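Local coordinates for acyl-CoA dehydrogenase domain protein Tcur3481 (Thermomonospora curvata, PDB 6WY9) that binds flavin adenine dinucleotide and probably acts as an acyl-CoA dehydrogenase, at residues 240-245 against 316-321; 267-272 against 309-314. All blocks are in the same frame, centred on the assembly; numbering follows the deposited sequence.

Contact 1. Residues 240-245 against 316-321; sequences HITASY and QHLHGG. With FDA (dihydroflavine-adenine dinucleotide), chain C.
The C-terminal end of helix 295-319, where the chain turns into the FAD-binding loop, packs against helix 215-248 through an offset stack of Tyr-245 on His-319. Ring centroids lie 4.7 Å apart with the planes 28° from parallel, and CD2 of His-319 lies over one tyrosine face, offset toward its rim, 3.5 Å from Tyr-245 CD2. CG of Tyr-245 is anti to the backbone N (chi1 180°) and lies 3.7 Å from both CD2 and NE2 of His-319. Near the imidazole plane, at its edge, Thr-242 OG1 approaches His-319 CE1 at 3.2 Å; the hydroxyl's own bond goes to Ala-238 O. His-319 is pinned at ND1 by Thr-315 O and at NE2 by Tyr-328 OH. An alanine in place of His-319 would probably leave one face of Tyr-245 without its stacking partner and Tyr-328 OH without this bond. Here, in the C-terminal helical domain of the acyl-CoA dehydrogenase fold, the helix end meets the cofactor. His-317 O accepts from FDA O3B at 2.9 Å, and Gly-321 N donates to FDA O1P with an N-H...O angle of 166°. Water 1 joins Tyr-245 OH (2.8 Å) to His-319 O and FDA O1A. At Gly-320, with positive phi, a side chain would collide with FDA O3P.

Contact 2. Residues 267-272 against 309-314; sequences ADCYIE and LNVVHR
Asn-310 begins the contact by donating from ND2 to OE2 of Glu-272 at 2.9 Å, its side chain crossing the glutamate at about a right angle. The amide and carboxylate planes are 27° apart, and Asn-310 OD1 bonds to a basic side chain of a neighbouring subunit. Val-311, one residue on, turns CG1 to Cys-269 SG (4.0 Å), while its CG2 lies 3.4 Å from Glu-272 OE1. Its CA is 5.2 Å from that of Cys-269, where segments 267-272 and 309-314, of helices 260-288 and 295-319 in the C-terminal helical domain, run nearly antiparallel (155°), their axes 9.4 Å apart at closest approach. Arg-314, a turn beyond Asn-310, meets Glu-272 tip to tip in a two-pronged salt bridge: NH1 to OE1 at 2.7 Å and NH2 to OE2 at 2.9 Å. Both oxygens lie in the guanidinium plane, yet each nitrogen stands above the carboxylate plane, since the two planes are turned by 44°. NH2 of Arg-314 and ND2 of Asn-310 reach OE2 from opposite faces. CB of Asp-268 covers the centre of one guanidinium face, 3.8 Å from CZ of Arg-314. The Asp-268 carboxylate instead bridges to a basic side chain of a second neighbouring subunit, and Cys-269 SG takes a weak bond from Arg-314 NH1.

Overall arrangement
Helix 295-319 is common to both contacts, whose centres lie about 12 Å apart. Segment 309-314 is followed, one residue on, by 316-321, and 240-245 and 267-272 come earlier, so contact 2 is nested inside the loop that contact 1 closes. Three helices of the C-terminal domain are thereby joined: 295-319 lies against 260-288 through a partly buried face at contact 2, polar with an apolar Cys-269/Val-311 patch, and against 215-248 through a buried one at contact 1. The two contacts occupy successive parts of one helix, which ends at the cofactor. The bound FDA is also held by Arg-249 of a neighbouring subunit, so contact 1 lies at a site formed between chains of the tetrameric assembly.

Contact 1. Residues 240-245 against 316-321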
ATOM      1  N   HIS B 240       0.903  -3.690 -21.324  1.00 37.79           N
ATOM      2  CA  HIS B 240       0.569  -3.402 -22.713  1.00 39.75           C
ATOM      3  C   HIS B 240      -0.742  -4.082 -23.109  1.00 38.76           C
ATOM      4  O   HIS B 240      -1.630  -3.447 -23.686  1.00 37.09           O
ATOM      5  CB  HIS B 240       1.714  -3.820 -23.643  1.00 43.63           C
ATOM      6  CG  HIS B 240       1.443  -3.511 -25.092  1.00 49.64           C
ATOM      7  ND1 HIS B 240       1.530  -2.236 -25.613  1.00 51.90           N
ATOM      8  CD2 HIS B 240       1.044  -4.302 -26.114  1.00 51.65           C
ATOM      9  CE1 HIS B 240       1.209  -2.259 -26.898  1.00 53.33           C
ATOM     10  NE2 HIS B 240       0.906  -3.501 -27.225  1.00 52.70           N
ATOM     11  N   ILE B 241      -0.892  -5.367 -22.779  1.00 37.59           N
ATOM     12  CA  ILE B 241      -2.101  -6.102 -23.161  1.00 39.29           C
ATOM     13  C   ILE B 241      -3.329  -5.478 -22.501  1.00 36.96           C
ATOM     14  O   ILE B 241      -4.400  -5.337 -23.114  1.00 37.34           O
ATOM     15  CB  ILE B 241      -1.964  -7.588 -22.752  1.00 37.96           C
ATOM     16  CG1 ILE B 241      -0.992  -8.334 -23.676  1.00 39.33           C
ATOM     17  CG2 ILE B 241      -3.393  -8.299 -22.731  1.00 37.14           C
ATOM     18  CD1 ILE B 241      -0.466  -9.606 -22.962  1.00 37.50           C
ATOM     19  N   THR B 242      -3.183  -5.118 -21.227  1.00 37.23           N
ATOM     20  CA  THR B 242      -4.286  -4.578 -20.443  1.00 35.78           C
ATOM     21  C   THR B 242      -4.718  -3.199 -20.963  1.00 37.90           C
ATOM     22  O   THR B 242      -5.921  -2.919 -21.090  1.00 35.71           O
ATOM     23  CB  THR B 242      -3.842  -4.509 -18.976  1.00 35.27           C
ATOM     24  OG1 THR B 242      -3.512  -5.836 -18.557  1.00 35.93           O
ATOM     25  CG2 THR B 242      -5.021  -3.999 -18.103  1.00 34.27           C
ATOM     26  N   ALA B 243      -3.733  -2.337 -21.282  1.00 37.76           N
ATOM     27  CA  ALA B 243      -4.015  -1.035 -21.885  1.00 38.84           C
ATOM     28  C   ALA B 243      -4.819  -1.187 -23.179  1.00 39.13           C
ATOM     29  O   ALA B 243      -5.809  -0.465 -23.407  1.00 38.08           O
ATOM     30  CB  ALA B 243      -2.700  -0.293 -22.157  1.00 39.60           C
ATOM     31  N   SER B 244      -4.371  -2.085 -24.077  1.00 38.08           N
ATOM     32  CA  SER B 244      -5.109  -2.321 -25.316  1.00 39.52           C
ATOM     33  C   SER B 244      -6.522  -2.807 -25.034  1.00 35.66           C
ATOM     34  O   SER B 244      -7.475  -2.404 -25.716  1.00 37.60           O
ATOM     35  CB  SER B 244      -4.382  -3.362 -26.199  1.00 43.32           C
ATOM     36  OG  SER B 244      -3.078  -2.924 -26.571  1.00 47.35           O
ATOM     37  N   TYR B 245      -6.663  -3.770 -24.125  1.00 34.97           N
ATOM     38  CA  TYR B 245      -7.984  -4.319 -23.834  1.00 36.57           C
ATOM     39  C   TYR B 245      -8.932  -3.225 -23.306  1.00 38.42           C
ATOM     40  O   TYR B 245     -10.094  -3.143 -23.727  1.00 38.96           O
ATOM     41  CB  TYR B 245      -7.875  -5.472 -22.811  1.00 36.30           C
ATOM     42  CG  TYR B 245      -9.222  -6.073 -22.473  1.00 36.11           C
ATOM     43  CD1 TYR B 245      -9.839  -6.921 -23.368  1.00 37.49           C
ATOM     44  CD2 TYR B 245      -9.874  -5.790 -21.265  1.00 35.06           C
ATOM     45  CE1 TYR B 245     -11.098  -7.485 -23.104  1.00 38.74           C
ATOM     46  CE2 TYR B 245     -11.150  -6.360 -20.978  1.00 34.98           C
ATOM     47  CZ  TYR B 245     -11.748  -7.184 -21.893  1.00 38.05           C
ATOM     48  OH  TYR B 245     -12.978  -7.759 -21.653  1.00 36.82           O
ATOM     49  N   GLN B 316      -4.709  -8.407 -13.741  1.00 35.41           N
ATOM     50  CA  GLN B 316      -5.809  -9.364 -13.598  1.00 35.16           C
ATOM     51  C   GLN B 316      -7.112  -8.651 -13.258  1.00 36.08           C
ATOM     52  O   GLN B 316      -8.150  -8.862 -13.896  1.00 35.25           O
ATOM     53  CB  GLN B 316      -5.518 -10.392 -12.506  1.00 33.47           C
ATOM     54  CG  GLN B 316      -4.556 -11.498 -12.883  1.00 35.55           C
ATOM     55  CD  GLN B 316      -4.907 -12.183 -14.193  1.00 36.85           C
ATOM     56  OE1 GLN B 316      -4.087 -12.172 -15.113  1.00 37.26           O
ATOM     57  NE2 GLN B 316      -6.109 -12.826 -14.270  1.00 35.63           N
ATOM     58  N   HIS B 317      -7.077  -7.818 -12.229  1.00 34.72           N
ATOM     59  CA  HIS B 317      -8.290  -7.198 -11.770  1.00 36.45           C
ATOM     60  C   HIS B 317      -8.959  -6.382 -12.883  1.00 36.77           C
ATOM     61  O   HIS B 317     -10.191  -6.447 -13.064  1.00 35.29           O
ATOM     62  CB  HIS B 317      -7.985  -6.319 -10.543  1.00 35.57           C
ATOM     63  CG  HIS B 317      -9.210  -5.608 -10.065  1.00 37.13           C
ATOM     64  ND1 HIS B 317     -10.224  -6.268  -9.407  1.00 36.60           N
ATOM     65  CD2 HIS B 317      -9.649  -4.334 -10.262  1.00 37.08           C
ATOM     66  CE1 HIS B 317     -11.219  -5.423  -9.171  1.00 38.71           C
ATOM     67  NE2 HIS B 317     -10.900  -4.248  -9.694  1.00 37.49           N
ATOM     68  N   LEU B 318      -8.165  -5.580 -13.614  1.00 36.18           N
ATOM     69  CA  LEU B 318      -8.691  -4.677 -14.653  1.00 36.14           C
ATOM     70  C   LEU B 318      -9.362  -5.428 -15.812  1.00 37.42           C
ATOM     71  O   LEU B 318     -10.127  -4.824 -16.577  1.00 38.60           O
ATOM     72  CB  LEU B 318      -7.534  -3.810 -15.176  1.00 33.66           C
ATOM     73  CG  LEU B 318      -7.095  -2.786 -14.120  1.00 35.61           C
ATOM     74  CD1 LEU B 318      -5.804  -2.001 -14.542  1.00 35.20           C
ATOM     75  CD2 LEU B 318      -8.267  -1.799 -13.916  1.00 33.22           C
ATOM     76  N   HIS B 319      -9.045  -6.720 -15.994  1.00 37.82           N
ATOM     77  CA  HIS B 319      -9.687  -7.509 -17.041  1.00 36.87           C
ATOM     78  C   HIS B 319     -11.048  -8.058 -16.632  1.00 35.59           C
ATOM     79  O   HIS B 319     -11.826  -8.459 -17.512  1.00 36.28           O
ATOM     80  CB  HIS B 319      -8.811  -8.692 -17.460  1.00 35.18           C
ATOM     81  CG  HIS B 319      -7.843  -8.364 -18.537  1.00 36.16           C
ATOM     82  ND1 HIS B 319      -6.568  -7.899 -18.267  1.00 34.06           N
ATOM     83  CD2 HIS B 319      -7.968  -8.386 -19.887  1.00 35.56           C
ATOM     84  CE1 HIS B 319      -5.929  -7.704 -19.409  1.00 34.57           C
ATOM     85  NE2 HIS B 319      -6.760  -7.968 -20.408  1.00 35.84           N
ATOM     86  N   GLY B 320     -11.326  -8.165 -15.331  1.00 34.45           N
ATOM     87  CA  GLY B 320     -12.615  -8.801 -15.014  1.00 35.40           C
ATOM     88  C   GLY B 320     -12.573 -10.268 -15.438  1.00 37.18           C
ATOM     89  O   GLY B 320     -11.500 -10.871 -15.568  1.00 37.57           O
ATOM     90  N   GLY B 321     -13.760 -10.841 -15.706  1.00 36.42           N
ATOM     91  CA  GLY B 321     -13.844 -12.289 -15.864  1.00 37.00           C
ATOM     92  C   GLY B 321     -12.943 -12.851 -16.951  1.00 37.15           C
ATOM     93  O   GLY B 321     -12.350 -13.925 -16.783  1.00 38.15           O
TER
HETATM   94  PA  FDA C 401     -15.977  -5.620 -16.889  1.00 36.59           P
HETATM   95  O1A FDA C 401     -15.369  -5.596 -18.254  1.00 37.23           O
HETATM   96  O2A FDA C 401     -17.376  -5.019 -16.670  1.00 35.31           O
HETATM   97  O5B FDA C 401     -15.006  -4.672 -15.875  1.00 38.90           O
HETATM   98  C5B FDA C 401     -13.704  -5.191 -15.931  1.00 37.80           C
HETATM   99  C4B FDA C 401     -12.863  -4.375 -14.930  1.00 38.75           C
HETATM  100  O4B FDA C 401     -13.093  -2.931 -15.293  1.00 38.45           O
HETATM  101  C3B FDA C 401     -13.404  -4.432 -13.500  1.00 37.70           C
HETATM  102  O3B FDA C 401     -12.859  -5.470 -12.772  1.00 36.38           O
HETATM  103  C2B FDA C 401     -12.878  -3.128 -12.929  1.00 38.44           C
HETATM  104  O2B FDA C 401     -11.416  -3.118 -12.706  1.00 38.84           O
HETATM  105  C1B FDA C 401     -13.108  -2.105 -14.085  1.00 38.35           C
HETATM  106  N9A FDA C 401     -14.345  -1.335 -13.981  1.00 38.20           N
HETATM  107  C8A FDA C 401     -15.635  -1.670 -14.439  1.00 37.99           C
HETATM  108  N7A FDA C 401     -16.514  -0.696 -14.232  1.00 37.47           N
HETATM  109  C5A FDA C 401     -15.795   0.308 -13.620  1.00 36.80           C
HETATM  110  C6A FDA C 401     -16.192   1.566 -13.139  1.00 36.86           C
HETATM  111  N6A FDA C 401     -17.464   1.995 -13.248  1.00 35.35           N
HETATM  112  N1A FDA C 401     -15.294   2.388 -12.556  1.00 36.31           N
HETATM  113  C2A FDA C 401     -14.028   1.883 -12.476  1.00 37.18           C
HETATM  114  N3A FDA C 401     -13.499   0.702 -12.879  1.00 35.39           N
HETATM  115  C4A FDA C 401     -14.432  -0.064 -13.466  1.00 37.15           C
HETATM  116  N1  FDA C 401     -21.757 -13.997 -13.466  1.00 42.49           N
HETATM  117  C2  FDA C 401     -23.058 -14.541 -13.508  1.00 44.16           C
HETATM  118  O2  FDA C 401     -23.977 -13.928 -14.095  1.00 45.25           O
HETATM  119  N3  FDA C 401     -23.234 -15.762 -12.867  1.00 43.57           N
HETATM  120  C4  FDA C 401     -22.210 -16.477 -12.204  1.00 41.87           C
HETATM  121  O4  FDA C 401     -22.462 -17.559 -11.689  1.00 40.31           O
HETATM  122  C4X FDA C 401     -20.915 -15.852 -12.213  1.00 41.06           C
HETATM  123  N5  FDA C 401     -19.848 -16.495 -11.583  1.00 40.82           N
HETATM  124  C5X FDA C 401     -18.578 -16.185 -11.990  1.00 38.59           C
HETATM  125  C6  FDA C 401     -17.547 -17.016 -11.749  1.00 38.91           C
HETATM  126  C7  FDA C 401     -16.253 -16.668 -12.210  1.00 39.36           C
HETATM  127  C7M FDA C 401     -15.195 -17.573 -11.941  1.00 39.63           C
HETATM  128  C8  FDA C 401     -16.011 -15.516 -12.861  1.00 40.08           C
HETATM  129  C8M FDA C 401     -14.661 -15.145 -13.334  1.00 40.97           C
HETATM  130  C9  FDA C 401     -17.062 -14.642 -13.083  1.00 39.73           C
HETATM  131  C9A FDA C 401     -18.340 -14.989 -12.659  1.00 39.07           C
HETATM  132  N10 FDA C 401     -19.421 -14.116 -12.871  1.00 40.09           N
HETATM  133  C10 FDA C 401     -20.702 -14.674 -12.835  1.00 42.37           C
HETATM  134  C1' FDA C 401     -19.200 -12.888 -13.687  1.00 40.26           C
HETATM  135  C2' FDA C 401     -18.915 -11.643 -12.801  1.00 41.26           C
HETATM  136  O2' FDA C 401     -20.038 -11.236 -12.178  1.00 41.20           O
HETATM  137  C3' FDA C 401     -18.349 -10.568 -13.835  1.00 40.33           C
HETATM  138  O3' FDA C 401     -17.063 -10.937 -14.291  1.00 37.90           O
HETATM  139  C4' FDA C 401     -18.348  -9.178 -13.217  1.00 41.52           C
HETATM  140  O4' FDA C 401     -19.670  -8.784 -13.087  1.00 43.24           O
HETATM  141  C5' FDA C 401     -17.477  -8.248 -14.105  1.00 42.98           C
HETATM  142  O5' FDA C 401     -18.083  -8.172 -15.361  1.00 40.99           O
HETATM  143  P   FDA C 401     -16.932  -8.264 -16.522  1.00 38.70           P
HETATM  144  O1P FDA C 401     -16.243  -9.516 -16.268  1.00 37.94           O
HETATM  145  O2P FDA C 401     -17.631  -8.026 -17.851  1.00 40.06           O
HETATM  146  O3P FDA C 401     -15.809  -7.068 -16.264  1.00 36.40           O
HETATM  147  O   HOH W   1     -13.882  -7.584 -19.015  1.00 37.40           O

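Contact 2. Residues 267-272 against 309-314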
ATOM      1  N   ALA B 267      -1.663   3.813 -14.286  1.00 34.12           N
ATOM      2  CA  ALA B 267      -0.514   4.691 -14.012  1.00 35.65           C
ATOM      3  C   ALA B 267       0.383   4.105 -12.932  1.00 33.76           C
ATOM      4  O   ALA B 267       1.604   4.291 -12.958  1.00 38.18           O
ATOM      5  CB  ALA B 267      -0.983   6.075 -13.547  1.00 34.06           C
ATOM      6  N   ASP B 268      -0.208   3.485 -11.929  1.00 32.70           N
ATOM      7  CA  ASP B 268       0.633   2.930 -10.874  1.00 34.17           C
ATOM      8  C   ASP B 268       1.482   1.800 -11.429  1.00 33.39           C
ATOM      9  O   ASP B 268       2.653   1.674 -11.062  1.00 32.18           O
ATOM     10  CB  ASP B 268      -0.203   2.465  -9.694  1.00 35.79           C
ATOM     11  CG  ASP B 268      -0.703   3.645  -8.817  1.00 37.83           C
ATOM     12  OD1 ASP B 268      -0.193   4.782  -8.886  1.00 37.06           O
ATOM     13  OD2 ASP B 268      -1.614   3.386  -8.047  1.00 37.24           O
ATOM     14  N   CYS B 269       0.920   0.996 -12.350  1.00 31.81           N
ATOM     15  CA  CYS B 269       1.721  -0.000 -13.059  1.00 33.22           C
ATOM     16  C   CYS B 269       2.874   0.654 -13.819  1.00 35.27           C
ATOM     17  O   CYS B 269       4.012   0.160 -13.806  1.00 34.03           O
ATOM     18  CB  CYS B 269       0.859  -0.774 -14.062  1.00 35.83           C
ATOM     19  SG  CYS B 269      -0.414  -1.827 -13.294  1.00 38.05           S
ATOM     20  N   TYR B 270       2.562   1.699 -14.589  1.00 33.37           N
ATOM     21  CA  TYR B 270       3.586   2.433 -15.334  1.00 34.12           C
ATOM     22  C   TYR B 270       4.715   2.924 -14.414  1.00 34.56           C
ATOM     23  O   TYR B 270       5.903   2.765 -14.717  1.00 36.53           O
ATOM     24  CB  TYR B 270       2.869   3.605 -16.023  1.00 32.86           C
ATOM     25  CG  TYR B 270       3.636   4.398 -17.034  1.00 37.70           C
ATOM     26  CD1 TYR B 270       4.588   5.334 -16.620  1.00 39.13           C
ATOM     27  CD2 TYR B 270       3.333   4.314 -18.393  1.00 40.86           C
ATOM     28  CE1 TYR B 270       5.274   6.108 -17.561  1.00 42.01           C
ATOM     29  CE2 TYR B 270       4.002   5.090 -19.329  1.00 44.92           C
ATOM     30  CZ  TYR B 270       4.973   5.986 -18.896  1.00 45.06           C
ATOM     31  OH  TYR B 270       5.651   6.786 -19.792  1.00 47.37           O
ATOM     32  N   ILE B 271       4.347   3.594 -13.318  1.00 32.18           N
ATOM     33  CA  ILE B 271       5.337   4.071 -12.356  1.00 36.14           C
ATOM     34  C   ILE B 271       6.204   2.909 -11.849  1.00 35.45           C
ATOM     35  O   ILE B 271       7.438   2.983 -11.830  1.00 35.58           O
ATOM     36  CB  ILE B 271       4.623   4.784 -11.195  1.00 35.04           C
ATOM     37  CG1 ILE B 271       4.094   6.165 -11.616  1.00 35.20           C
ATOM     38  CG2 ILE B 271       5.549   4.871  -9.921  1.00 35.47           C
ATOM     39  CD1 ILE B 271       2.961   6.651 -10.631  1.00 36.05           C
ATOM     40  N   GLU B 272       5.565   1.805 -11.465  1.00 34.19           N
ATOM     41  CA  GLU B 272       6.312   0.700 -10.888  1.00 35.18           C
ATOM     42  C   GLU B 272       7.271   0.112 -11.911  1.00 34.99           C
ATOM     43  O   GLU B 272       8.392  -0.291 -11.564  1.00 35.90           O
ATOM     44  CB  GLU B 272       5.350  -0.375 -10.373  1.00 34.13           C
ATOM     45  CG  GLU B 272       4.701   0.045  -9.009  1.00 37.20           C
ATOM     46  CD  GLU B 272       3.574  -0.882  -8.621  1.00 39.29           C
ATOM     47  OE1 GLU B 272       3.023  -1.584  -9.522  1.00 40.36           O
ATOM     48  OE2 GLU B 272       3.216  -0.875  -7.439  1.00 40.74           O
ATOM     49  N   LEU B 309       4.862  -7.965  -8.885  1.00 34.81           N
ATOM     50  CA  LEU B 309       3.683  -8.678  -8.424  1.00 36.65           C
ATOM     51  C   LEU B 309       2.486  -7.750  -8.357  1.00 36.37           C
ATOM     52  O   LEU B 309       1.373  -8.161  -8.708  1.00 34.58           O
ATOM     53  CB  LEU B 309       3.916  -9.309  -7.059  1.00 36.05           C
ATOM     54  CG  LEU B 309       2.822 -10.293  -6.631  1.00 37.97           C
ATOM     55  CD1 LEU B 309       2.646 -11.366  -7.784  1.00 37.74           C
ATOM     56  CD2 LEU B 309       3.254 -10.915  -5.331  1.00 37.08           C
ATOM     57  N   ASN B 310       2.676  -6.499  -7.902  1.00 36.04           N
ATOM     58  CA  ASN B 310       1.548  -5.558  -7.938  1.00 34.10           C
ATOM     59  C   ASN B 310       1.018  -5.399  -9.362  1.00 35.22           C
ATOM     60  O   ASN B 310      -0.194  -5.400  -9.575  1.00 35.17           O
ATOM     61  CB  ASN B 310       1.922  -4.170  -7.424  1.00 33.38           C
ATOM     62  CG  ASN B 310       2.188  -4.122  -5.945  1.00 34.93           C
ATOM     63  OD1 ASN B 310       1.801  -5.019  -5.155  1.00 32.23           O
ATOM     64  ND2 ASN B 310       2.794  -3.013  -5.544  1.00 34.94           N
ATOM     65  N   VAL B 311       1.908  -5.193 -10.336  1.00 34.98           N
ATOM     66  CA  VAL B 311       1.439  -4.980 -11.708  1.00 34.45           C
ATOM     67  C   VAL B 311       0.541  -6.133 -12.148  1.00 35.78           C
ATOM     68  O   VAL B 311      -0.571  -5.909 -12.635  1.00 34.05           O
ATOM     69  CB  VAL B 311       2.610  -4.786 -12.691  1.00 35.29           C
ATOM     70  CG1 VAL B 311       2.053  -4.796 -14.212  1.00 33.00           C
ATOM     71  CG2 VAL B 311       3.427  -3.478 -12.372  1.00 34.10           C
ATOM     72  N   VAL B 312       1.016  -7.384 -12.020  1.00 35.39           N
ATOM     73  CA  VAL B 312       0.201  -8.491 -12.577  1.00 35.18           C
ATOM     74  C   VAL B 312      -1.078  -8.735 -11.771  1.00 35.13           C
ATOM     75  O   VAL B 312      -2.040  -9.260 -12.323  1.00 34.77           O
ATOM     76  CB  VAL B 312       0.999  -9.810 -12.728  1.00 35.44           C
ATOM     77  CG1 VAL B 312       2.191  -9.619 -13.771  1.00 35.36           C
ATOM     78  CG2 VAL B 312       1.508 -10.395 -11.360  1.00 34.16           C
ATOM     79  N   HIS B 313      -1.134  -8.384 -10.472  1.00 33.58           N
ATOM     80  CA  HIS B 313      -2.435  -8.375  -9.795  1.00 33.60           C
ATOM     81  C   HIS B 313      -3.356  -7.289 -10.355  1.00 34.92           C
ATOM     82  O   HIS B 313      -4.578  -7.503 -10.503  1.00 34.02           O
ATOM     83  CB  HIS B 313      -2.250  -8.169  -8.276  1.00 35.39           C
ATOM     84  CG  HIS B 313      -2.028  -9.456  -7.529  1.00 36.72           C
ATOM     85  ND1 HIS B 313      -3.078 -10.271  -7.126  1.00 37.35           N
ATOM     86  CD2 HIS B 313      -0.890 -10.108  -7.188  1.00 36.19           C
ATOM     87  CE1 HIS B 313      -2.589 -11.327  -6.491  1.00 38.43           C
ATOM     88  NE2 HIS B 313      -1.268 -11.245  -6.494  1.00 36.10           N
ATOM     89  N   ARG B 314      -2.815  -6.089 -10.613  1.00 32.81           N
ATOM     90  CA  ARG B 314      -3.698  -5.049 -11.152  1.00 34.34           C
ATOM     91  C   ARG B 314      -4.186  -5.443 -12.546  1.00 35.26           C
ATOM     92  O   ARG B 314      -5.353  -5.221 -12.874  1.00 34.31           O
ATOM     93  CB  ARG B 314      -2.994  -3.675 -11.199  1.00 32.74           C
ATOM     94  CG  ARG B 314      -2.648  -3.086  -9.815  1.00 33.63           C
ATOM     95  CD  ARG B 314      -2.428  -1.551  -9.860  1.00 35.09           C
ATOM     96  NE  ARG B 314      -1.658  -1.110  -8.693  1.00 35.01           N
ATOM     97  CZ  ARG B 314      -0.341  -1.159  -8.641  1.00 35.46           C
ATOM     98  NH1 ARG B 314       0.311  -1.633  -9.710  1.00 35.15           N
ATOM     99  NH2 ARG B 314       0.323  -0.735  -7.560  1.00 34.67           N
TER